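Local coordinates for alpha-L-rhamnosidase (Klebsiella oxytoca, PDB 4XHC), which probably hydrolyses terminal alpha-L-rhamnose from rhamnosides as a family GH78 glycosidase, and holds rhamnose in its pocket, at residues D213-T226 with K490-F504. Sequence-based numbering, arbitrary orientation.
Sequences DPQLRAIDNVAVLT and KAYWGAMVDYGADTF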
loop_
_atom_site.group_PDB
_atom_site.type_symbol
_atom_site.label_atom_id
_atom_site.label_comp_id
_atom_site.label_asym_id
_atom_site.label_seq_id
_atom_site.Cartn_x
_atom_site.Cartn_y
_atom_site.Cartn_z
ATOM N N ASP A 213 4.729 -11.660 46.790
ATOM C CA ASP A 213 5.412 -10.397 46.579
ATOM C C ASP A 213 4.753 -9.638 45.422
ATOM O O ASP A 213 4.857 -10.069 44.271
ATOM C CB ASP A 213 6.878 -10.680 46.252
ATOM C CG ASP A 213 7.725 -9.426 46.214
ATOM O OD1 ASP A 213 7.299 -8.400 45.627
ATOM O OD2 ASP A 213 8.839 -9.488 46.768
ATOM N N PRO A 214 4.095 -8.495 45.711
ATOM C CA PRO A 214 3.335 -7.811 44.647
ATOM C C PRO A 214 4.183 -7.352 43.452
ATOM O O PRO A 214 3.682 -7.311 42.331
ATOM C CB PRO A 214 2.698 -6.612 45.367
ATOM C CG PRO A 214 3.542 -6.392 46.574
ATOM C CD PRO A 214 4.082 -7.737 46.976
ATOM N N GLN A 215 5.452 -7.027 43.681
ATOM C CA GLN A 215 6.303 -6.544 42.599
ATOM C C GLN A 215 6.754 -7.674 41.665
ATOM O O GLN A 215 6.905 -7.464 40.462
ATOM C CB GLN A 215 7.512 -5.797 43.154
ATOM C CG GLN A 215 8.112 -4.838 42.141
ATOM C CD GLN A 215 9.491 -4.343 42.534
ATOM O OE1 GLN A 215 9.854 -4.312 43.723
ATOM N NE2 GLN A 215 10.272 -3.941 41.530
ATOM N N LEU A 216 6.985 -8.863 42.219
ATOM C CA LEU A 216 7.275 -10.038 41.400
ATOM C C LEU A 216 6.045 -10.498 40.609
ATOM O O LEU A 216 6.177 -11.007 39.492
ATOM C CB LEU A 216 7.784 -11.192 42.260
ATOM C CG LEU A 216 9.135 -11.021 42.944
ATOM C CD1 LEU A 216 9.438 -12.241 43.804
ATOM C CD2 LEU A 216 10.250 -10.793 41.931
ATOM N N ARG A 217 4.859 -10.339 41.197
ATOM C CA ARG A 217 3.610 -10.671 40.510
ATOM C C ARG A 217 3.443 -9.825 39.250
ATOM O O ARG A 217 3.100 -10.350 38.192
ATOM C CB ARG A 217 2.404 -10.487 41.440
ATOM C CG ARG A 217 1.058 -10.719 40.758
ATOM C CD ARG A 217 -0.120 -10.748 41.736
ATOM N NE ARG A 217 0.119 -11.670 42.848
ATOM C CZ ARG A 217 0.125 -13.002 42.750
ATOM N NH1 ARG A 217 -0.108 -13.612 41.591
ATOM N NH2 ARG A 217 0.370 -13.740 43.825
ATOM N N ALA A 218 3.699 -8.523 39.374
ATOM C CA ALA A 218 3.598 -7.587 38.249
ATOM C C ALA A 218 4.566 -7.941 37.118
ATOM O O ALA A 218 4.214 -7.860 35.943
ATOM C CB ALA A 218 3.848 -6.166 38.730
ATOM N N ILE A 219 5.780 -8.336 37.489
ATOM C CA ILE A 219 6.796 -8.781 36.532
ATOM C C ILE A 219 6.388 -10.085 35.848
ATOM O O ILE A 219 6.541 -10.238 34.635
ATOM C CB ILE A 219 8.166 -8.952 37.227
ATOM C CG1 ILE A 219 8.731 -7.579 37.590
ATOM C CG2 ILE A 219 9.151 -9.695 36.339
ATOM C CD1 ILE A 219 9.899 -7.620 38.554
ATOM N N ASP A 220 5.880 -11.028 36.630
ATOM C CA ASP A 220 5.392 -12.285 36.075
ATOM C C ASP A 220 4.264 -12.061 35.059
ATOM O O ASP A 220 4.243 -12.713 34.015
ATOM C CB ASP A 220 4.929 -13.220 37.195
ATOM C CG ASP A 220 4.361 -14.533 36.667
ATOM O OD1 ASP A 220 5.151 -15.448 36.328
ATOM O OD2 ASP A 220 3.115 -14.648 36.597
ATOM N N ASN A 221 3.342 -11.144 35.348
ATOM C CA ASN A 221 2.247 -10.853 34.412
ATOM C C ASN A 221 2.755 -10.345 33.075
ATOM O O ASN A 221 2.300 -10.787 32.024
ATOM C CB ASN A 221 1.254 -9.853 34.996
ATOM C CG ASN A 221 0.388 -10.462 36.074
ATOM O OD1 ASN A 221 0.035 -11.642 36.019
ATOM N ND2 ASN A 221 0.035 -9.661 37.064
ATOM N N VAL A 222 3.709 -9.430 33.113
ATOM C CA VAL A 222 4.293 -8.913 31.882
ATOM C C VAL A 222 5.064 -9.999 31.126
ATOM O O VAL A 222 5.000 -10.074 29.899
ATOM C CB VAL A 222 5.192 -7.710 32.183
ATOM C CG1 VAL A 222 6.015 -7.317 30.963
ATOM C CG2 VAL A 222 4.336 -6.541 32.655
ATOM N N ALA A 223 5.777 -10.846 31.863
ATOM C CA ALA A 223 6.524 -11.959 31.274
ATOM C C ALA A 223 5.622 -12.929 30.525
ATOM O O ALA A 223 5.896 -13.292 29.394
ATOM C CB ALA A 223 7.288 -12.701 32.355
ATOM N N VAL A 224 4.542 -13.341 31.171
ATOM C CA VAL A 224 3.618 -14.302 30.579
ATOM C C VAL A 224 3.013 -13.768 29.283
ATOM O O VAL A 224 2.912 -14.513 28.309
ATOM C CB VAL A 224 2.503 -14.708 31.577
ATOM C CG1 VAL A 224 1.410 -15.521 30.889
ATOM C CG2 VAL A 224 3.093 -15.506 32.733
ATOM N N LEU A 225 2.613 -12.494 29.263
ATOM C CA LEU A 225 2.051 -11.887 28.043
ATOM C C LEU A 225 3.088 -11.870 26.930
ATOM O O LEU A 225 2.753 -12.093 25.764
ATOM C CB LEU A 225 1.548 -10.463 28.298
ATOM C CG LEU A 225 0.985 -9.697 27.086
ATOM C CD1 LEU A 225 -0.134 -10.475 26.399
ATOM C CD2 LEU A 225 0.514 -8.298 27.490
ATOM N N THR A 226 4.342 -11.608 27.305
ATOM C CA THR A 226 5.456 -11.619 26.369
ATOM C C THR A 226 5.570 -12.967 25.682
ATOM O O THR A 226 5.692 -13.040 24.459
ATOM C CB THR A 226 6.799 -11.313 27.069
ATOM O OG1 THR A 226 6.674 -10.124 27.858
ATOM C CG2 THR A 226 7.894 -11.121 26.044
ATOM N N LYS A 490 14.037 -7.676 40.414
ATOM C CA LYS A 490 13.276 -6.468 40.696
ATOM C C LYS A 490 13.912 -5.188 40.150
ATOM O O LYS A 490 13.213 -4.320 39.628
ATOM C CB LYS A 490 13.094 -6.310 42.200
ATOM C CG LYS A 490 12.184 -7.343 42.830
ATOM C CD LYS A 490 12.032 -7.055 44.311
ATOM C CE LYS A 490 10.951 -7.904 44.932
ATOM N NZ LYS A 490 11.034 -7.799 46.409
ATOM N N ALA A 491 15.228 -5.058 40.290
ATOM C CA ALA A 491 15.925 -3.848 39.853
ATOM C C ALA A 491 15.905 -3.704 38.334
ATOM O O ALA A 491 15.657 -2.618 37.815
ATOM C CB ALA A 491 17.357 -3.858 40.353
ATOM N N TYR A 492 16.157 -4.802 37.628
ATOM C CA TYR A 492 16.262 -4.783 36.170
ATOM C C TYR A 492 14.895 -4.873 35.471
ATOM O O TYR A 492 14.470 -3.920 34.831
ATOM C CB TYR A 492 17.187 -5.909 35.716
ATOM C CG TYR A 492 17.507 -5.934 34.240
ATOM C CD1 TYR A 492 18.331 -4.984 33.669
ATOM C CD2 TYR A 492 17.011 -6.948 33.424
ATOM C CE1 TYR A 492 18.633 -5.024 32.320
ATOM C CE2 TYR A 492 17.310 -6.996 32.073
ATOM C CZ TYR A 492 18.118 -6.032 31.525
ATOM O OH TYR A 492 18.408 -6.113 30.182
ATOM N N TRP A 493 14.203 -6.003 35.598
ATOM C CA TRP A 493 12.886 -6.161 34.964
ATOM C C TRP A 493 11.823 -5.236 35.567
ATOM O O TRP A 493 10.929 -4.784 34.860
ATOM C CB TRP A 493 12.413 -7.605 35.043
ATOM C CG TRP A 493 13.071 -8.534 34.055
ATOM C CD1 TRP A 493 12.625 -8.842 32.815
ATOM C CD2 TRP A 493 14.262 -9.295 34.249
ATOM N NE1 TRP A 493 13.467 -9.732 32.212
ATOM C CE2 TRP A 493 14.477 -10.037 33.077
ATOM C CE3 TRP A 493 15.169 -9.428 35.309
ATOM C CZ2 TRP A 493 15.559 -10.897 32.926
ATOM C CZ3 TRP A 493 16.253 -10.278 35.157
ATOM C CH2 TRP A 493 16.441 -10.996 33.971
ATOM N N GLY A 494 11.923 -4.944 36.861
ATOM C CA GLY A 494 11.035 -3.960 37.488
ATOM C C GLY A 494 11.160 -2.559 36.906
ATOM O O GLY A 494 10.193 -1.788 36.891
ATOM N N ALA A 495 12.360 -2.228 36.426
ATOM C CA ALA A 495 12.604 -0.949 35.751
ATOM C C ALA A 495 11.809 -0.845 34.454
ATOM O O ALA A 495 11.224 0.199 34.174
ATOM C CB ALA A 495 14.084 -0.756 35.474
ATOM N N MET A 496 11.784 -1.926 33.677
ATOM C CA MET A 496 10.990 -1.971 32.450
ATOM C C MET A 496 9.508 -1.855 32.765
ATOM O O MET A 496 8.779 -1.135 32.081
ATOM C CB MET A 496 11.278 -3.246 31.651
ATOM C CG MET A 496 12.580 -3.176 30.859
ATOM S SD MET A 496 12.878 -4.600 29.788
ATOM C CE MET A 496 13.367 -5.823 30.991
ATOM N N VAL A 497 9.066 -2.528 33.823
ATOM C CA VAL A 497 7.677 -2.410 34.246
ATOM C C VAL A 497 7.353 -0.976 34.659
ATOM O O VAL A 497 6.359 -0.418 34.186
ATOM C CB VAL A 497 7.334 -3.369 35.399
ATOM C CG1 VAL A 497 5.950 -3.060 35.969
ATOM C CG2 VAL A 497 7.410 -4.810 34.911
ATOM N N ASP A 498 8.194 -0.380 35.507
ATOM C CA ASP A 498 7.989 1.013 35.951
ATOM C C ASP A 498 7.966 2.022 34.789
ATOM O O ASP A 498 7.248 3.015 34.854
ATOM C CB ASP A 498 9.054 1.434 36.970
ATOM C CG ASP A 498 8.921 0.711 38.309
ATOM O OD1 ASP A 498 7.797 0.306 38.693
ATOM O OD2 ASP A 498 9.961 0.544 38.983
ATOM N N TYR A 499 8.747 1.761 33.740
ATOM C CA TYR A 499 8.727 2.579 32.524
ATOM C C TYR A 499 7.416 2.442 31.734
ATOM O O TYR A 499 7.153 3.236 30.841
ATOM C CB TYR A 499 9.889 2.211 31.583
ATOM C CG TYR A 499 11.261 2.818 31.880
ATOM C CD1 TYR A 499 11.442 4.194 32.015
ATOM C CD2 TYR A 499 12.392 2.003 31.960
ATOM C CE1 TYR A 499 12.700 4.729 32.263
ATOM C CE2 TYR A 499 13.647 2.530 32.209
ATOM C CZ TYR A 499 13.797 3.888 32.354
ATOM O OH TYR A 499 15.054 4.378 32.591
ATOM N N GLY A 500 6.625 1.415 32.029
ATOM C CA GLY A 500 5.304 1.234 31.422
ATOM C C GLY A 500 5.228 0.141 30.363
ATOM O O GLY A 500 4.322 0.153 29.539
ATOM N N ALA A 501 6.148 -0.822 30.400
ATOM C CA ALA A 501 6.183 -1.897 29.409
ATOM C C ALA A 501 5.023 -2.867 29.588
ATOM O O ALA A 501 4.718 -3.263 30.706
ATOM C CB ALA A 501 7.495 -2.651 29.500
ATOM N N ASP A 502 4.374 -3.232 28.483
ATOM C CA ASP A 502 3.350 -4.281 28.481
ATOM C C ASP A 502 3.989 -5.658 28.300
ATOM O O ASP A 502 3.447 -6.672 28.766
ATOM C CB ASP A 502 2.356 -4.058 27.348
ATOM C CG ASP A 502 1.580 -2.768 27.492
ATOM O OD1 ASP A 502 0.803 -2.647 28.466
ATOM O OD2 ASP A 502 1.729 -1.887 26.609
ATOM N N THR A 503 5.123 -5.667 27.596
ATOM C CA THR A 503 5.907 -6.863 27.318
ATOM C C THR A 503 7.386 -6.529 27.466
ATOM O O THR A 503 7.775 -5.378 27.300
ATOM C CB THR A 503 5.657 -7.365 25.893
ATOM O OG1 THR A 503 5.876 -6.304 24.969
ATOM C CG2 THR A 503 4.238 -7.841 25.750
ATOM N N PHE A 504 8.213 -7.526 27.773
ATOM C CA PHE A 504 9.637 -7.267 27.978
ATOM C C PHE A 504 10.418 -7.141 26.664
ATOM O O PHE A 504 10.084 -7.760 25.648
ATOM C CB PHE A 504 10.265 -8.299 28.921
ATOM C CG PHE A 504 9.825 -8.144 30.346
ATOM C CD1 PHE A 504 9.892 -6.909 30.973
ATOM C CD2 PHE A 504 9.319 -9.216 31.053
ATOM C CE1 PHE A 504 9.470 -6.748 32.280
ATOM C CE2 PHE A 504 8.897 -9.062 32.362
ATOM C CZ PHE A 504 8.972 -7.825 32.975
#
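Helix 214-230, in the six-hairpin glycosidase domain, packs through its 214-226 part against helix 482-498 and the loop after it in a knob-into-hole contact centred on Ile-219, which sits among Lys-490, Trp-493, Gly-494 and Val-497. The axes of the short segments 214-226 and 490-498 cross at 68° and come within 9.8 Å of each other. Ile-219 CD1 lies 3.8 Å from Gly-494 N, where the glycine brings the backbones close, while CG2 touches Trp-493 CB and Phe-504 CZ.

The Phe-504 ring is held as a filling between two layers. Val-222 CG1, placed anti to its own backbone nitrogen (chi1 169°), stands over the middle of one face, 3.5 Å from the centroid in a CH-pi contact. Trp-493 CD1 covers the other face, and Ala-223 CB and Ile-219 O border the rim. The Phe-504 backbone is tied down as well: its N donates to Thr-226 OG1 (3.0 Å, 164°). Thr-226 OG1 in turn donates to Val-222 O at 2.6 Å, on the opposite face of that carbonyl from Thr-226 N, linking the loop backbone to the helix carbonyl.

At the N-terminal end of helix 214-230, Asp-213 does double work. As N-cap residue it accepts from Gln-215 N through OD1, and OD2 offers its syn lone pair to Lys-490 NZ in a 2.8 Å salt bridge. The extended lysine chain runs past the Gln-215 amide, whose OE1 lies 3.6 Å from Lys-490 CD.

A Schellman motif at Gly-500 follows helix 482-498 and starts the loop that carries Asp-502 to Phe-504. The side chain of Thr-226 lies about 11 Å from the bound rhamnose. Helix 534-540 packs on Ile-219 and Trp-493, helix 466-478 on Trp-493, and strand 102-104 touches Asp-502 and Thr-503.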